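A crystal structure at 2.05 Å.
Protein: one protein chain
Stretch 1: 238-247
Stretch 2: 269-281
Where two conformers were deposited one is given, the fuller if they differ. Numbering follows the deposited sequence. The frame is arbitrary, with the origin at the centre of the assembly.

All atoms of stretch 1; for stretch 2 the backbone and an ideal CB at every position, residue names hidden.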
# COMPACT_ATOMS: atom_id res chain seq x y z
N GLY A 238 14.23 19.18 -7.50
CA GLY A 238 15.00 18.49 -6.47
C GLY A 238 14.96 17.00 -6.65
O GLY A 238 14.15 16.47 -7.44
N ILE A 239 15.83 16.30 -5.94
CA ILE A 239 15.91 14.84 -6.02
C ILE A 239 15.70 14.15 -4.65
O ILE A 239 16.41 14.41 -3.68
CB ILE A 239 17.27 14.40 -6.60
CG1 ILE A 239 17.39 14.81 -8.08
CG2 ILE A 239 17.48 12.89 -6.42
CD1 ILE A 239 16.43 14.07 -9.00
N HIS A 240 14.70 13.27 -4.62
CA HIS A 240 14.53 12.31 -3.54
C HIS A 240 14.04 11.03 -4.20
O HIS A 240 12.86 10.88 -4.58
CB HIS A 240 13.60 12.78 -2.42
CG HIS A 240 13.49 11.79 -1.29
ND1 HIS A 240 13.94 12.06 -0.02
CD2 HIS A 240 13.02 10.52 -1.26
CE1 HIS A 240 13.74 11.00 0.75
NE2 HIS A 240 13.18 10.05 0.02
N THR A 241 15.01 10.15 -4.39
CA THR A 241 14.89 9.08 -5.35
C THR A 241 15.47 7.78 -4.80
O THR A 241 16.25 7.76 -3.86
CB THR A 241 15.60 9.49 -6.64
OG1 THR A 241 15.23 8.60 -7.70
CG2 THR A 241 17.17 9.54 -6.44
N GLU A 242 15.06 6.67 -5.38
CA GLU A 242 15.68 5.42 -4.99
C GLU A 242 17.12 5.41 -5.50
O GLU A 242 18.08 5.07 -4.78
CB GLU A 242 14.90 4.23 -5.54
CG GLU A 242 15.35 2.91 -4.89
CD GLU A 242 14.53 1.73 -5.36
OE1 GLU A 242 13.33 1.72 -5.04
OE2 GLU A 242 15.08 0.84 -6.06
N MSE A 243 17.28 5.79 -6.76
CA MSE A 243 18.61 5.92 -7.34
C MSE A 243 18.61 7.01 -8.39
O MSE A 243 17.58 7.41 -8.87
CB MSE A 243 19.06 4.57 -7.94
CG MSE A 243 18.22 4.08 -9.09
SE MSE A 243 18.76 4.68 -10.86
CE MSE A 243 20.49 3.78 -11.03
N PHE A 244 19.80 7.50 -8.72
CA PHE A 244 19.96 8.34 -9.91
C PHE A 244 21.23 7.98 -10.65
O PHE A 244 21.99 7.11 -10.21
CB PHE A 244 19.83 9.84 -9.61
CG PHE A 244 20.92 10.42 -8.78
CD1 PHE A 244 22.12 10.82 -9.34
CD2 PHE A 244 20.74 10.60 -7.41
CE1 PHE A 244 23.14 11.36 -8.55
CE2 PHE A 244 21.75 11.14 -6.63
CZ PHE A 244 22.95 11.55 -7.21
N SER A 245 21.43 8.63 -11.79
CA SER A 245 22.45 8.26 -12.74
C SER A 245 22.88 9.48 -13.53
O SER A 245 22.68 10.61 -13.07
CB SER A 245 21.91 7.17 -13.68
OG SER A 245 22.95 6.50 -14.36
N ASP A 246 23.39 9.24 -14.74
CA ASP A 246 24.02 10.29 -15.55
C ASP A 246 23.06 11.40 -15.88
O ASP A 246 23.45 12.57 -15.82
CB ASP A 246 24.61 9.71 -16.84
CG ASP A 246 25.87 8.89 -16.58
OD1 ASP A 246 26.99 9.42 -16.81
OD2 ASP A 246 25.74 7.72 -16.14
N GLY A 247 21.83 11.04 -16.23
CA GLY A 247 20.81 12.00 -16.69
C GLY A 247 20.50 13.07 -15.65
O GLY A 247 20.33 14.23 -16.00
N UNK A 269 20.88 16.02 -3.19
CA UNK A 269 20.35 14.90 -3.95
C UNK A 269 20.37 13.70 -3.02
O UNK A 269 21.44 13.25 -2.61
CB UNK A 269 21.15 14.64 -5.23
N UNK A 270 19.19 13.20 -2.67
CA UNK A 270 19.05 12.10 -1.71
C UNK A 270 18.63 10.85 -2.48
O UNK A 270 17.71 10.91 -3.32
CB UNK A 270 18.04 12.44 -0.62
N UNK A 271 19.31 9.75 -2.20
CA UNK A 271 19.12 8.48 -2.88
C UNK A 271 19.50 7.37 -1.91
O UNK A 271 19.99 7.64 -0.83
CB UNK A 271 19.95 8.40 -4.17
N UNK A 272 19.30 6.11 -2.30
CA UNK A 272 19.74 4.98 -1.49
C UNK A 272 20.80 4.15 -2.18
O UNK A 272 21.59 3.51 -1.51
CB UNK A 272 18.55 4.09 -1.13
N UNK A 273 20.86 4.19 -3.52
CA UNK A 273 21.97 3.62 -4.29
C UNK A 273 22.15 4.41 -5.60
O UNK A 273 21.29 5.23 -5.99
CB UNK A 273 21.72 2.14 -4.58
N UNK A 274 23.31 4.20 -6.23
CA UNK A 274 23.68 4.96 -7.45
C UNK A 274 24.30 4.03 -8.45
O UNK A 274 24.96 3.06 -8.07
CB UNK A 274 24.65 6.10 -7.13
N UNK A 275 24.07 4.32 -9.73
CA UNK A 275 24.73 3.61 -10.83
C UNK A 275 24.76 4.48 -12.08
O UNK A 275 23.78 5.17 -12.38
CB UNK A 275 24.02 2.29 -11.12
N UNK A 276 25.87 4.46 -12.80
CA UNK A 276 25.99 5.26 -14.01
C UNK A 276 27.37 5.11 -14.58
O UNK A 276 28.01 4.09 -14.39
CB UNK A 276 25.68 6.73 -13.73
N UNK A 277 27.84 6.14 -15.29
CA UNK A 277 29.14 6.10 -15.91
C UNK A 277 30.21 6.42 -14.88
O UNK A 277 29.92 6.85 -13.75
CB UNK A 277 29.21 7.07 -17.09
N UNK A 278 31.46 6.23 -15.28
CA UNK A 278 32.59 6.61 -14.46
C UNK A 278 32.50 8.09 -14.08
O UNK A 278 32.90 8.50 -12.99
CB UNK A 278 33.90 6.32 -15.19
N UNK A 279 31.90 8.88 -14.96
CA UNK A 279 31.69 10.29 -14.68
C UNK A 279 30.80 10.52 -13.47
O UNK A 279 31.10 11.40 -12.66
CB UNK A 279 31.08 10.98 -15.90
N UNK A 280 29.71 9.77 -13.34
CA UNK A 280 28.82 9.92 -12.17
C UNK A 280 29.57 9.62 -10.87
O UNK A 280 29.43 10.35 -9.88
CB UNK A 280 27.61 8.99 -12.30
N UNK A 281 30.38 8.56 -10.91
CA UNK A 281 31.13 8.13 -9.76
C UNK A 281 32.19 9.15 -9.34
O UNK A 281 32.46 9.27 -8.15
CB UNK A 281 31.79 6.78 -10.05

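Position 269 has extended backbone angles, and its ideal CB lies 3.8 Å from Phe244 CE2 and 4.1 Å from Ile239 CB. Such apolar surroundings suit an aliphatic or thioether side chain. The deposited residue is Met269, a selenomethionine, whose SE sits 4.7 Å from the centroid of the Phe244 ring, oblique to it.

Position 270 continues the strand, parallel to stretch 1: its N donates to Ile239 O (3.2 Å), and Thr241 N donates to its O (3.0 Å). The CB points to the same face as His240, 4.2 Å from His240 ND1, so a beta-branched or other compact apolar group would fit. It is Val270, with CG1 3.8 Å from His240 ND1.

At 271 the CB is hemmed in, 3.8 Å from Thr241 O and 4.0 Å from Phe244 CD2, which favours a small side chain. The CA of 271 makes a CA-H...O contact with Thr241 O (3.1 Å) whatever the side chain; the methyl of Ala271 packs its CB 4.0 Å from Phe244 CD2 and 3.8 Å from Thr241 CG2.

Position 272 leaves the strand with phi/psi of -116/-24°, and its N donates to Glu242 O (3.0 Å). The CB points sideways, 3.8 Å from Glu242 O and near the aliphatic part of that side chain, so a small or beta-branched residue with a methyl to pack there would suit, among others. Thr272 places CG2 3.8 Å from Glu242 CG.

The N of 273 shares that acceptor, reaching Glu242 O at 3.2 Å. Its CB is 4.9 Å from Met243 CB, leaving room for a large, flat apolar group. Phe273 lays one ring face against Met243 CB, 3.7 Å from the ring centroid in a CH-pi contact, while Glu242 OE2 lies at the ring edge, 3.5 Å from Phe273 CE1.

At 274 the CB points to the side of the Phe244 ring, inviting a branched aliphatic chain. Leu274 puts CD2 over the ring face, 3.5 Å from the Phe244 centroid.

Position 275 offers its O to Ser245 OG (2.5 Å), a bond independent of its side chain. Its CB is 3.8 Å from Met243 CE, suiting an apolar residue; selenomethionine Met275 supplies it.

At 276 an ideal CB would clash, 2.6 Å from Asp246 OD2 and 2.8 Å from Ser245 OG. Gly276 fits.

Position 277 precedes a helix, and its N donates to Asp246 OD2 (2.8 Å). Beside the carboxylate, a small donor such as serine or threonine is attractive. Ser277 OG donates to Asp246 OD1 (2.5 Å) and weakly caps the helix.

Position 278 points away, tolerating polar residues; it is Glu278. Position 279, near an acidic group, might favour a base, yet Asp279 is bonded elsewhere in the structure. The CB of 280 points toward stretch 1, 4.5 Å from Asp246 OD2 and 4.9 Å from Ser245 C, and a medium-sized aliphatic group could fill the space against that backbone. Val280 does so, with CG2 3.5 Å from Asp246 CG and 3.7 Å from Ser245 C. The CB of 281 points away from stretch 1, which sets little limit on it, so several residues could stand there; it is Tyr281, whose OH accepts from Gly276 N (3.0 Å).

Stretch 2 269-281: MVATFLMGSEDVY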
# COMPACT_ATOMS: atom_id res chain seq x y z
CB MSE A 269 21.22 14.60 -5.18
CG MSE A 269 21.34 15.76 -6.19
SE MSE A 269 22.97 15.51 -7.22
CE MSE A 269 24.08 16.75 -6.20
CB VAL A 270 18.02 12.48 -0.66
CG1 VAL A 270 17.66 11.29 0.23
CG2 VAL A 270 18.53 13.65 0.17
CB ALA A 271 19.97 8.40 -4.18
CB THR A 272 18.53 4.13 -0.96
OG1 THR A 272 18.95 3.34 0.15
CG2 THR A 272 17.87 3.25 -2.04
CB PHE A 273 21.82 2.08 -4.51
CG PHE A 273 20.86 1.67 -5.62
CD1 PHE A 273 19.49 1.57 -5.39
CD2 PHE A 273 21.34 1.35 -6.88
CE1 PHE A 273 18.58 1.18 -6.39
CE2 PHE A 273 20.44 0.96 -7.94
CZ PHE A 273 19.06 0.86 -7.68
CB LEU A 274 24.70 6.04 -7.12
CG LEU A 274 24.26 7.09 -6.11
CD1 LEU A 274 25.44 7.94 -5.68
CD2 LEU A 274 23.10 7.94 -6.67
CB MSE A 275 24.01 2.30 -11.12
CG MSE A 275 24.61 1.52 -12.27
SE MSE A 275 24.06 -0.33 -12.30
CE MSE A 275 22.76 -0.29 -10.88
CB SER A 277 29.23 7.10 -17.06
OG SER A 277 29.29 8.43 -16.55
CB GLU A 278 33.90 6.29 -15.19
CG GLU A 278 35.05 5.88 -14.27
CD GLU A 278 34.64 4.92 -13.14
OE1 GLU A 278 33.85 3.95 -13.37
OE2 GLU A 278 35.13 5.15 -12.01
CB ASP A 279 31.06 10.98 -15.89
CG ASP A 279 30.93 12.46 -15.71
OD1 ASP A 279 31.78 13.10 -15.05
OD2 ASP A 279 29.95 13.01 -16.24
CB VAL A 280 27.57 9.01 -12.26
CG1 VAL A 280 26.91 8.85 -10.90
CG2 VAL A 280 26.60 9.60 -13.26
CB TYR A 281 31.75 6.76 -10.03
CG TYR A 281 30.74 5.69 -10.42
CD1 TYR A 281 29.46 5.67 -9.87
CD2 TYR A 281 31.08 4.70 -11.33
CE1 TYR A 281 28.54 4.68 -10.24
CE2 TYR A 281 30.17 3.73 -11.70
CZ TYR A 281 28.90 3.72 -11.15
OH TYR A 281 28.00 2.75 -11.50
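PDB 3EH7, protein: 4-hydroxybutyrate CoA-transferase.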